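Local coordinates for glutamine amidotransferase domain-containing protein (Thermotoga maritima, PDB 1O1Y), which probably acts as a type 1 glutamine amidotransferase, using a glutaminase-type domain to release ammonia from glutamine and pass it to an acceptor that is not established, at residues W125-K130 / P141-V146; G120-W125 / S166-N171; S132-F137 / G173-K178; M105-L110 / D152-P157. All coordinates share one frame; numbering follows the deposited sequence.

Contact 1. Residues W125-K130 / P141-V146; sequences WYFVEK and PDRLRV. With SO4 (sulfate ion), chain E; SO4 (sulfate ion), chain I; SO4 (sulfate ion), chain H.
The ring of F127 and the guanidinium of R143 lie almost flat on each other, planes 21° apart, with R143 CZ 4.0 Å from the ring centroid: a cation-pi stack. CG of R143 is anti to its backbone N (chi1 177°), and the extended chain beyond it carries the guanidinium over the ring. One sulfate, probably from the crystallisation liquor, then accepts from both ends of that group; R143 NH2 reaches its O2 at 2.9 Å. Another oxygen of this ion lies in the plane of F127, at the ring edge. R145 is modelled in two conformers; in the one described, NH2 makes a weak and so doubtful bond to the same ion, and NH1 a salt bridge with E221.

Backbone bonds join the strands antiparallel. Y126 pairs with V146 and V128 with L144, each through two N-H...O bonds, the straightest from V146 N to Y126 O (2.8 Å, 175°). Between them F127 and R145 form a non-hydrogen-bonded pair. K130 N closes the series on D142 O at 2.9 Å.

On the other face of the sheet V128 CG1 meets V146 CG2 at 3.8 Å. Separately, W125, at the start of its strand, brings CE3 obliquely to 3.4 Å from the backbone C of V146.

Strand 161-165 continues the sheet beside 125-130, while helix 211-237 packs against W125 through T217, A218 and L225, and against L144 through L228.

Contact 2. Residues G120-W125 / S166-N171; sequences GEEIGW and SEKYEN
The Y169 ring meets the segment 120-125 at its edge, where G120 O and E122 CD both lie near the ring plane. The E122 carboxylate is turned 74° from that plane and brings OE1 to 3.7 Å from Y169 CD2. In this flavodoxin-like type 1 amidotransferase domain, the contact ties the loop after strand 161-165 to the short edge strand 122-123, just before the chain turns a corner at G124.

A single direct hydrogen bond crosses between the segments: Y169 OH donates to G120 O at 2.6 Å. The same hydroxyl takes a bond from N119 N, so it is gripped by two bonds. E122 and K168 run past each other in opposite senses. K168 CG lies anti to the carbonyl carbon (chi1 -71°); CD rests 3.7 Å from E122 OE2, and the chain bends only beyond it, at chi3 and chi4.

The two charged ends do not meet. Instead E122 OE1 is held by H150 and Q172, and OE2 accepts from a water that in turn accepts from K168 N. K168 NZ bonds to N119 O and donates to a second water, 2.7 Å from NZ, which bonds on to E121 O at 2.7 Å.

Contact 3. Residues S132-F137 / G173-K178; sequences SDNKFF and GFVYGK
The amide of N134 meets the methyl groups of V175, the two side chains crossing obliquely, and the course of N134 shows how its polar and apolar roles are divided. From CB, the first torsion places CG anti to the backbone N (chi1 -177°), pointing the group at strand 173-176. CG itself comes within 4.1 Å of V175 CG2. At the tip the two amide atoms divide their work. OD1 touches V175 CG2 at 3.9 Å while accepting from F136 N, a donor well above the carbonyl plane; this bond makes an Asx turn at the entry to the short 3-10 segment 135-136. ND2 touches V175 CG1 at 3.9 Å and donates to a water that bonds on to G177 O. V175 is modelled in two conformers, and the methyl contacts described are those of the one given.

The backbone N of N134 is engaged as well, by S132 OG at 2.9 Å, in an ST turn. Two phenylalanines complete the contact edge-on. F137 brings CE2 to 4.1 Å from V175 CG2. F136 presents CE2 to G177 O at 3.8 Å, in the plane of the ring, while K135 CG lies over one of its faces.

Behind them, L232 of helix 211-237 touches both rings, and V180 of the adjoining strand touches both rings and V175, so the loop leading to strand 143-150 is packed between helix and sheet.

No hydrogen bond runs directly from one segment to the other. The polar groups of N134 are spent on its own turns and on the bridging water, which leaves mainly dispersion forces to join loop and strand.

Contact 4. Residues M105-L110 / D152-P157; sequences MLAKVL and DTFDLP. With SO4 (sulfate ion), chain C.
L110, the first residue to leave helical backbone angles after helix 102-109, lies with its CA 5.8 Å from that of P157, where the chain has run out of the short strand 152-154. The helix belongs to the flavodoxin-like core and starts two residues after C100, which is present as cysteinesulfonic acid; its place between strand and helix is consistent with the nucleophile elbow of type 1 glutaminases. The strand pairs with 114-116 in a separate two-stranded antiparallel sheet.

The side chains meet through carbon alone. L110 and P157 approach most closely, CB to CB at 3.6 Å, and P157 CG also comes within 3.8 Å of L110 CB. One helical turn earlier, A107 offers its CA to the same proline CG at 3.9 Å. Its methyl group, CB, meets F154 CG and CD2, each at 4.0 Å, approaching the ring obliquely. F154 CG sits between the backbone N and the carbonyl carbon (chi1 50°), the crowded position, which puts CG beside the alanine methyl.

F174 of the main sheet meets the F154 ring, with planes at about 70°, and also touches L110. At the far end of the strand D152 N donates to O2 of a sulfate, probably from the crystallisation liquor, at 2.9 Å and 160°; G151 N binds the same ion.

From the N terminus, the chain first makes the strands and helices of the parallel half of the main sheet, then opens contact 4 at helix 102-109. It next opens contacts 2, 1 and 3 in turn at 120-125, 125-130 and 132-137. Contact 1 closes first, at 141-146, and is nested inside the loops of contacts 2 and 4. Contact 4 closes at 152-157, contact 2 at 166-171 and contact 3 at 173-178; each of these three crosses the other two, and contact 3 also crosses contact 1. Some contacts touch: N171 meets F154 O and K130 meets F137 O. Contacts 1 to 3 tie together strands and loops of the antiparallel half, contact 4 helix 102-109 to the small side sheet.

Contact 1. Residues W125-K130 / P141-V146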
# COMPACT_ATOMS: atom_id res chain seq x y z
N TRP A 125 4.72 10.40 -10.76
CA TRP A 125 3.28 10.36 -10.96
C TRP A 125 2.95 9.70 -12.30
O TRP A 125 3.52 10.08 -13.33
CB TRP A 125 2.75 11.81 -10.89
CG TRP A 125 2.77 12.33 -9.49
CD1 TRP A 125 3.74 13.10 -8.91
CD2 TRP A 125 1.77 12.12 -8.48
NE1 TRP A 125 3.39 13.37 -7.60
CE2 TRP A 125 2.19 12.79 -7.32
CE3 TRP A 125 0.56 11.46 -8.46
CZ2 TRP A 125 1.45 12.80 -6.15
CZ3 TRP A 125 -0.18 11.47 -7.31
CH2 TRP A 125 0.27 12.15 -6.16
N TYR A 126 2.10 8.68 -12.27
CA TYR A 126 1.81 7.86 -13.44
C TYR A 126 0.34 7.54 -13.44
O TYR A 126 -0.29 7.48 -12.42
CB TYR A 126 2.59 6.51 -13.40
CG TYR A 126 4.11 6.60 -13.45
CD1 TYR A 126 4.85 6.97 -12.35
CD2 TYR A 126 4.82 6.26 -14.59
CE1 TYR A 126 6.19 7.07 -12.40
CE2 TYR A 126 6.20 6.33 -14.63
CZ TYR A 126 6.89 6.72 -13.52
OH TYR A 126 8.28 6.81 -13.54
N PHE A 127 -0.18 7.25 -14.63
CA PHE A 127 -1.52 6.65 -14.73
C PHE A 127 -1.55 5.15 -14.42
O PHE A 127 -0.65 4.39 -14.80
CB PHE A 127 -2.06 6.86 -16.15
CG PHE A 127 -2.49 8.29 -16.45
CD1 PHE A 127 -3.48 8.89 -15.73
CD2 PHE A 127 -1.90 9.00 -17.47
CE1 PHE A 127 -3.91 10.19 -16.00
CE2 PHE A 127 -2.31 10.32 -17.71
CZ PHE A 127 -3.31 10.89 -16.98
N VAL A 128 -2.65 4.73 -13.81
CA VAL A 128 -3.09 3.36 -13.73
C VAL A 128 -4.51 3.36 -14.25
O VAL A 128 -5.22 4.36 -14.22
CB VAL A 128 -3.08 2.77 -12.30
CG1 VAL A 128 -1.62 2.63 -11.83
CG2 VAL A 128 -3.91 3.57 -11.33
N GLU A 129 -4.91 2.21 -14.78
CA GLU A 129 -6.23 2.05 -15.34
C GLU A 129 -6.98 0.91 -14.59
O GLU A 129 -6.42 -0.15 -14.22
CB GLU A 129 -6.12 1.75 -16.84
CG GLU A 129 -5.37 2.82 -17.67
CD GLU A 129 -3.87 2.73 -17.62
OE1 GLU A 129 -3.31 1.62 -17.59
OE2 GLU A 129 -3.21 3.84 -17.60
N LYS A 130 -8.24 1.16 -14.34
CA LYS A 130 -9.11 0.26 -13.60
C LYS A 130 -9.82 -0.73 -14.50
O LYS A 130 -10.53 -0.35 -15.40
CB LYS A 130 -10.09 1.05 -12.72
CG LYS A 130 -10.86 0.17 -11.68
CD LYS A 130 -11.92 0.92 -10.86
CE LYS A 130 -13.23 1.07 -11.54
NZ LYS A 130 -14.30 1.60 -10.63
N PRO A 141 -12.12 6.09 -10.76
CA PRO A 141 -12.34 6.31 -12.19
C PRO A 141 -11.58 5.27 -13.05
O PRO A 141 -10.79 4.49 -12.51
CB PRO A 141 -11.75 7.70 -12.41
CG PRO A 141 -10.62 7.73 -11.49
CD PRO A 141 -11.15 7.05 -10.22
N ASP A 142 -11.85 5.27 -14.34
CA ASP A 142 -11.22 4.34 -15.27
C ASP A 142 -9.72 4.58 -15.40
O ASP A 142 -8.96 3.62 -15.61
CB ASP A 142 -11.87 4.46 -16.64
CG ASP A 142 -13.28 3.91 -16.68
OD1 ASP A 142 -13.99 4.21 -17.66
OD2 ASP A 142 -13.72 3.18 -15.77
N ARG A 143 -9.31 5.84 -15.28
CA ARG A 143 -7.91 6.21 -15.49
C ARG A 143 -7.54 7.24 -14.44
O ARG A 143 -8.20 8.27 -14.34
CB ARG A 143 -7.78 6.75 -16.89
CG ARG A 143 -6.44 7.30 -17.42
CD ARG A 143 -6.71 7.88 -18.79
NE ARG A 143 -5.62 8.52 -19.53
CZ ARG A 143 -5.50 9.80 -19.69
NH1 ARG A 143 -4.49 10.24 -20.41
NH2 ARG A 143 -6.32 10.69 -19.10
N LEU A 144 -6.53 6.93 -13.63
CA LEU A 144 -6.25 7.66 -12.37
C LEU A 144 -4.75 7.95 -12.32
O LEU A 144 -3.93 7.04 -12.50
CB LEU A 144 -6.67 6.76 -11.17
CG LEU A 144 -6.58 7.39 -9.75
CD1 LEU A 144 -7.51 8.60 -9.55
CD2 LEU A 144 -6.87 6.35 -8.72
N ARG A 145 -4.40 9.19 -11.99
CA ARG A 145 -3.01 9.54 -11.72
C ARG A 145 -2.67 9.24 -10.28
O ARG A 145 -3.35 9.68 -9.36
CB ARG A 145 -2.79 11.00 -12.02
CG ARG A 145 -1.36 11.36 -12.09
CD ARG A 145 -1.11 12.84 -12.47
NE ARG A 145 -1.38 13.09 -13.89
CZ ARG A 145 -2.43 13.74 -14.37
NH1 ARG A 145 -3.38 14.25 -13.57
NH2 ARG A 145 -2.52 13.93 -15.69
N VAL A 146 -1.63 8.43 -10.10
CA VAL A 146 -1.21 7.97 -8.78
C VAL A 146 0.31 8.08 -8.61
O VAL A 146 1.08 8.28 -9.59
CB VAL A 146 -1.64 6.51 -8.54
CG1 VAL A 146 -3.12 6.36 -8.68
CG2 VAL A 146 -0.87 5.56 -9.45
S SO4 E . -4.37 14.08 -19.43
O1 SO4 E . -4.68 15.21 -20.26
O2 SO4 E . -5.58 13.53 -18.89
O3 SO4 E . -3.46 14.42 -18.35
O4 SO4 E . -3.61 13.14 -20.23
S SO4 I . -14.90 7.89 -15.11
O1 SO4 I . -14.43 9.13 -14.53
O2 SO4 I . -15.60 8.10 -16.40
O3 SO4 I . -15.82 7.24 -14.19
O4 SO4 I . -13.81 7.01 -15.17
S SO4 H . -7.05 16.67 -14.94
O1 SO4 H . -7.35 18.09 -15.01
O2 SO4 H . -8.12 15.97 -14.22
O3 SO4 H . -5.81 16.32 -14.22
O4 SO4 H . -7.08 16.15 -16.29
O HOH W 1 1.59 11.63 -14.72
O HOH W 2 -7.80 3.83 -12.40
O HOH W 3 -13.03 0.78 -14.75
O HOH W 4 -14.84 3.78 -13.29

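Contact 2. Residues G120-W125 / S166-N171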
# COMPACT_ATOMS: atom_id res chain seq x y z
N GLY A 120 11.63 -0.63 -16.42
CA GLY A 120 12.14 0.47 -15.61
C GLY A 120 11.38 0.69 -14.32
O GLY A 120 10.28 0.16 -14.11
N GLU A 121 11.99 1.46 -13.43
CA GLU A 121 11.34 1.84 -12.19
C GLU A 121 10.26 2.89 -12.47
O GLU A 121 10.36 3.66 -13.43
CB GLU A 121 12.32 2.43 -11.20
CG GLU A 121 13.36 1.49 -10.65
CD GLU A 121 14.21 2.16 -9.59
OE1 GLU A 121 14.20 1.77 -8.40
OE2 GLU A 121 14.86 3.13 -9.95
N GLU A 122 9.25 2.91 -11.63
CA GLU A 122 8.26 3.97 -11.60
C GLU A 122 8.49 4.79 -10.34
O GLU A 122 8.25 4.31 -9.23
CB GLU A 122 6.86 3.38 -11.64
CG GLU A 122 6.45 2.77 -12.98
CD GLU A 122 4.99 2.32 -13.01
OE1 GLU A 122 4.52 1.63 -12.06
OE2 GLU A 122 4.28 2.62 -13.99
N ILE A 123 9.03 6.00 -10.51
CA ILE A 123 9.22 6.89 -9.40
C ILE A 123 8.63 8.23 -9.83
O ILE A 123 9.15 8.90 -10.72
CB ILE A 123 10.67 7.07 -9.02
CG1 ILE A 123 11.30 5.73 -8.65
CG2 ILE A 123 10.77 8.10 -7.86
CD1 ILE A 123 12.79 5.79 -8.37
N GLY A 124 7.49 8.56 -9.25
CA GLY A 124 6.77 9.76 -9.67
C GLY A 124 5.32 9.53 -9.93
O GLY A 124 4.75 8.57 -9.45
N TRP A 125 4.72 10.40 -10.76
CA TRP A 125 3.28 10.36 -10.96
C TRP A 125 2.95 9.70 -12.30
O TRP A 125 3.52 10.08 -13.33
CB TRP A 125 2.75 11.81 -10.89
CG TRP A 125 2.77 12.33 -9.49
CD1 TRP A 125 3.74 13.10 -8.91
CD2 TRP A 125 1.77 12.12 -8.48
NE1 TRP A 125 3.39 13.37 -7.60
CE2 TRP A 125 2.19 12.79 -7.32
CE3 TRP A 125 0.56 11.46 -8.46
CZ2 TRP A 125 1.45 12.80 -6.15
CZ3 TRP A 125 -0.18 11.47 -7.31
CH2 TRP A 125 0.27 12.15 -6.16
N SER A 166 -1.43 -0.95 -15.92
CA SER A 166 -0.75 0.23 -16.41
C SER A 166 -0.02 -0.07 -17.70
O SER A 166 0.15 -1.23 -18.10
CB SER A 166 0.25 0.77 -15.40
OG SER A 166 1.33 -0.14 -15.17
N GLU A 167 0.44 0.98 -18.35
CA GLU A 167 1.28 0.80 -19.51
C GLU A 167 2.60 0.08 -19.22
O GLU A 167 2.98 -0.81 -19.97
CB GLU A 167 1.50 2.14 -20.20
CG GLU A 167 1.96 1.96 -21.62
CD GLU A 167 1.80 3.23 -22.41
OE1 GLU A 167 2.73 4.06 -22.34
OE2 GLU A 167 0.74 3.40 -23.06
N LYS A 168 3.30 0.43 -18.14
CA LYS A 168 4.56 -0.24 -17.85
C LYS A 168 4.45 -1.62 -17.20
O LYS A 168 5.29 -2.51 -17.46
CB LYS A 168 5.46 0.66 -16.99
CG LYS A 168 6.03 1.84 -17.75
CD LYS A 168 6.60 2.94 -16.84
CE LYS A 168 8.06 2.78 -16.54
NZ LYS A 168 8.96 2.99 -17.73
N TYR A 169 3.43 -1.80 -16.35
CA TYR A 169 3.26 -3.00 -15.51
C TYR A 169 1.82 -3.47 -15.58
O TYR A 169 0.85 -2.75 -15.25
CB TYR A 169 3.75 -2.74 -14.04
CG TYR A 169 5.22 -2.54 -14.08
CD1 TYR A 169 6.05 -3.60 -14.39
CD2 TYR A 169 5.79 -1.28 -13.97
CE1 TYR A 169 7.40 -3.43 -14.57
CE2 TYR A 169 7.18 -1.10 -14.13
CZ TYR A 169 7.98 -2.21 -14.42
OH TYR A 169 9.33 -2.18 -14.62
N GLU A 170 1.67 -4.71 -16.05
CA GLU A 170 0.35 -5.29 -16.20
C GLU A 170 -0.38 -5.36 -14.84
O GLU A 170 -1.61 -5.21 -14.76
CB GLU A 170 0.46 -6.71 -16.77
CG GLU A 170 -0.90 -7.32 -17.05
CD GLU A 170 -0.82 -8.60 -17.87
OE1 GLU A 170 0.12 -9.39 -17.64
OE2 GLU A 170 -1.69 -8.83 -18.74
N ASN A 171 0.37 -5.63 -13.78
CA ASN A 171 -0.24 -5.86 -12.46
C ASN A 171 0.02 -4.72 -11.48
O ASN A 171 1.09 -4.63 -10.91
CB ASN A 171 0.21 -7.21 -11.91
CG ASN A 171 -0.11 -8.34 -12.84
OD1 ASN A 171 -1.25 -8.46 -13.33
ND2 ASN A 171 0.88 -9.22 -13.09
O HOH W 5 10.93 3.90 -16.06
O HOH W 6 2.92 2.76 -16.46

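Contact 3. Residues S132-F137 / G173-K178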
# COMPACT_ATOMS: atom_id res chain seq x y z
N SER A 132 -11.61 -3.60 -13.43
CA SER A 132 -12.59 -4.41 -12.71
C SER A 132 -13.70 -3.55 -12.12
O SER A 132 -13.43 -2.44 -11.68
CB SER A 132 -11.90 -5.12 -11.54
OG SER A 132 -12.81 -5.84 -10.74
N ASP A 133 -14.90 -4.11 -12.03
CA ASP A 133 -16.01 -3.48 -11.28
C ASP A 133 -16.06 -3.91 -9.81
O ASP A 133 -17.10 -3.73 -9.16
CB ASP A 133 -17.40 -3.65 -11.90
CG ASP A 133 -18.47 -2.68 -11.25
OD1 ASP A 133 -18.13 -1.51 -10.86
OD2 ASP A 133 -19.65 -3.02 -11.09
N ASN A 134 -14.96 -4.44 -9.29
CA ASN A 134 -14.88 -4.81 -7.86
C ASN A 134 -15.42 -3.69 -6.98
O ASN A 134 -15.00 -2.54 -7.08
CB ASN A 134 -13.43 -5.07 -7.43
CG ASN A 134 -13.34 -5.52 -5.98
OD1 ASN A 134 -13.12 -4.70 -5.09
ND2 ASN A 134 -13.50 -6.83 -5.74
N LYS A 135 -16.27 -4.08 -6.05
CA LYS A 135 -17.02 -3.15 -5.22
C LYS A 135 -16.15 -2.20 -4.39
O LYS A 135 -16.56 -1.07 -4.14
CB LYS A 135 -17.94 -3.92 -4.28
CG LYS A 135 -17.22 -4.75 -3.20
CD LYS A 135 -18.25 -5.49 -2.30
CE LYS A 135 -17.56 -6.37 -1.27
NZ LYS A 135 -18.58 -7.02 -0.38
N PHE A 136 -14.99 -2.66 -3.95
CA PHE A 136 -14.14 -1.82 -3.09
C PHE A 136 -13.70 -0.56 -3.82
O PHE A 136 -13.41 0.44 -3.18
CB PHE A 136 -12.88 -2.56 -2.62
CG PHE A 136 -13.15 -3.68 -1.68
CD1 PHE A 136 -14.08 -3.54 -0.65
CD2 PHE A 136 -12.49 -4.89 -1.80
CE1 PHE A 136 -14.34 -4.55 0.24
CE2 PHE A 136 -12.77 -5.94 -0.89
CZ PHE A 136 -13.69 -5.75 0.12
N PHE A 137 -13.59 -0.66 -5.15
CA PHE A 137 -13.07 0.41 -5.99
C PHE A 137 -14.14 1.04 -6.88
O PHE A 137 -13.83 1.73 -7.83
CB PHE A 137 -11.91 -0.12 -6.82
CG PHE A 137 -10.72 -0.47 -5.98
CD1 PHE A 137 -9.86 0.51 -5.56
CD2 PHE A 137 -10.54 -1.76 -5.50
CE1 PHE A 137 -8.76 0.21 -4.77
CE2 PHE A 137 -9.42 -2.05 -4.69
CZ PHE A 137 -8.56 -1.08 -4.33
N GLY A 173 -2.69 -3.65 -9.26
CA GLY A 173 -3.54 -3.83 -8.09
C GLY A 173 -4.46 -5.04 -8.26
O GLY A 173 -4.84 -5.39 -9.40
N PHE A 174 -4.76 -5.72 -7.16
CA PHE A 174 -5.57 -6.92 -7.19
C PHE A 174 -6.32 -7.07 -5.89
O PHE A 174 -6.00 -6.45 -4.91
CB PHE A 174 -4.72 -8.16 -7.49
CG PHE A 174 -3.73 -8.50 -6.41
CD1 PHE A 174 -2.46 -7.93 -6.40
CD2 PHE A 174 -4.09 -9.35 -5.37
CE1 PHE A 174 -1.56 -8.25 -5.39
CE2 PHE A 174 -3.17 -9.69 -4.36
CZ PHE A 174 -1.91 -9.12 -4.37
N VAL A 175 -7.33 -7.92 -5.94
CA VAL A 175 -8.14 -8.25 -4.78
C VAL A 175 -8.29 -9.79 -4.71
O VAL A 175 -8.41 -10.50 -5.73
CB VAL A 175 -9.55 -7.61 -4.86
CG1 VAL A 175 -10.47 -8.13 -3.75
CG2 VAL A 175 -9.47 -6.11 -4.82
N TYR A 176 -8.26 -10.29 -3.49
CA TYR A 176 -8.49 -11.70 -3.17
C TYR A 176 -9.27 -11.72 -1.87
O TYR A 176 -8.73 -11.43 -0.83
CB TYR A 176 -7.15 -12.43 -3.00
CG TYR A 176 -7.29 -13.87 -2.53
CD1 TYR A 176 -7.61 -14.88 -3.40
CD2 TYR A 176 -7.14 -14.19 -1.19
CE1 TYR A 176 -7.77 -16.18 -2.93
CE2 TYR A 176 -7.28 -15.48 -0.74
CZ TYR A 176 -7.60 -16.47 -1.62
OH TYR A 176 -7.76 -17.77 -1.18
N GLY A 177 -10.56 -12.00 -1.96
CA GLY A 177 -11.42 -12.00 -0.78
C GLY A 177 -11.51 -10.59 -0.24
O GLY A 177 -11.80 -9.65 -0.98
N LYS A 178 -11.17 -10.44 1.04
CA LYS A 178 -11.08 -9.13 1.68
C LYS A 178 -9.68 -8.53 1.71
O LYS A 178 -9.45 -7.50 2.36
CB LYS A 178 -11.65 -9.25 3.07
CG LYS A 178 -13.14 -9.58 2.99
CD LYS A 178 -13.63 -10.34 4.19
CE LYS A 178 -13.94 -9.48 5.39
NZ LYS A 178 -14.71 -10.28 6.46
O HOH W 7 -13.88 -8.58 -3.11

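Contact 4. Residues M105-L110 / D152-P157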
# COMPACT_ATOMS: atom_id res chain seq x y z
N MSE A 105 4.25 -8.65 -1.03
CA MSE A 105 4.25 -9.67 0.02
C MSE A 105 2.95 -10.45 0.00
O MSE A 105 2.95 -11.67 0.19
CB MSE A 105 4.50 -9.04 1.39
CG MSE A 105 5.93 -8.49 1.50
SE MSE A 105 6.26 -7.62 3.19
CE MSE A 105 6.19 -9.16 4.34
N LEU A 106 1.85 -9.76 -0.22
CA LEU A 106 0.56 -10.43 -0.33
C LEU A 106 0.54 -11.37 -1.54
O LEU A 106 0.09 -12.51 -1.45
CB LEU A 106 -0.59 -9.40 -0.44
CG LEU A 106 -2.00 -9.99 -0.65
CD1 LEU A 106 -2.46 -10.88 0.48
CD2 LEU A 106 -3.02 -8.85 -0.88
N ALA A 107 1.00 -10.88 -2.69
CA ALA A 107 1.08 -11.71 -3.90
C ALA A 107 1.89 -12.98 -3.68
O ALA A 107 1.51 -14.06 -4.11
CB ALA A 107 1.67 -10.93 -5.04
N LYS A 108 3.02 -12.85 -3.01
CA LYS A 108 3.86 -13.99 -2.68
C LYS A 108 3.12 -15.03 -1.81
O LYS A 108 3.21 -16.22 -2.06
CB LYS A 108 5.16 -13.51 -1.99
CG LYS A 108 6.03 -14.64 -1.51
CD LYS A 108 7.34 -14.10 -0.89
CE LYS A 108 7.99 -15.13 0.03
NZ LYS A 108 9.32 -14.73 0.64
N VAL A 109 2.44 -14.57 -0.77
CA VAL A 109 1.70 -15.47 0.10
C VAL A 109 0.63 -16.24 -0.70
O VAL A 109 0.36 -17.43 -0.44
CB VAL A 109 1.13 -14.73 1.31
CG1 VAL A 109 0.17 -15.60 2.07
CG2 VAL A 109 2.26 -14.27 2.22
N LEU A 110 0.07 -15.57 -1.71
CA LEU A 110 -0.97 -16.15 -2.57
C LEU A 110 -0.34 -16.93 -3.74
O LEU A 110 -1.03 -17.32 -4.70
CB LEU A 110 -1.86 -15.02 -3.09
CG LEU A 110 -2.70 -14.35 -1.99
CD1 LEU A 110 -3.48 -13.22 -2.61
CD2 LEU A 110 -3.63 -15.34 -1.35
N ASP A 152 10.16 -3.23 -8.35
CA ASP A 152 9.72 -4.62 -8.47
C ASP A 152 8.26 -4.66 -8.86
O ASP A 152 7.49 -3.69 -8.67
CB ASP A 152 9.88 -5.39 -7.16
CG ASP A 152 11.33 -5.83 -6.89
OD1 ASP A 152 12.27 -5.57 -7.71
OD2 ASP A 152 11.60 -6.44 -5.82
N THR A 153 7.88 -5.79 -9.42
CA THR A 153 6.48 -6.11 -9.71
C THR A 153 6.17 -7.58 -9.39
O THR A 153 6.95 -8.26 -8.76
CB THR A 153 6.16 -5.71 -11.21
OG1 THR A 153 4.74 -5.75 -11.46
CG2 THR A 153 6.80 -6.62 -12.18
N PHE A 154 5.01 -8.07 -9.81
CA PHE A 154 4.59 -9.40 -9.47
C PHE A 154 3.65 -9.95 -10.54
O PHE A 154 3.07 -9.21 -11.31
CB PHE A 154 3.90 -9.43 -8.09
CG PHE A 154 2.81 -8.38 -7.92
CD1 PHE A 154 3.11 -7.13 -7.40
CD2 PHE A 154 1.51 -8.64 -8.34
CE1 PHE A 154 2.11 -6.15 -7.32
CE2 PHE A 154 0.51 -7.67 -8.24
CZ PHE A 154 0.81 -6.43 -7.74
N ASP A 155 3.53 -11.28 -10.54
CA ASP A 155 2.49 -11.98 -11.28
C ASP A 155 1.17 -11.88 -10.51
O ASP A 155 1.15 -11.73 -9.30
CB ASP A 155 2.83 -13.43 -11.40
CG ASP A 155 3.93 -13.70 -12.40
OD1 ASP A 155 4.17 -12.83 -13.28
OD2 ASP A 155 4.60 -14.77 -12.36
N LEU A 156 0.06 -11.96 -11.23
CA LEU A 156 -1.26 -11.97 -10.59
C LEU A 156 -1.52 -13.33 -9.97
O LEU A 156 -1.45 -14.33 -10.64
CB LEU A 156 -2.33 -11.68 -11.65
CG LEU A 156 -3.80 -11.61 -11.21
CD1 LEU A 156 -4.00 -10.40 -10.36
CD2 LEU A 156 -4.69 -11.57 -12.40
N PRO A 157 -1.79 -13.40 -8.66
CA PRO A 157 -2.05 -14.69 -8.06
C PRO A 157 -3.26 -15.35 -8.69
O PRO A 157 -4.20 -14.69 -9.14
CB PRO A 157 -2.35 -14.36 -6.61
CG PRO A 157 -1.63 -13.08 -6.34
CD PRO A 157 -1.75 -12.32 -7.65
S SO4 C . 11.16 -1.98 -4.92
O1 SO4 C . 11.94 -0.85 -5.40
O2 SO4 C . 9.87 -2.20 -5.62
O3 SO4 C . 10.81 -1.64 -3.54
O4 SO4 C . 11.93 -3.23 -4.89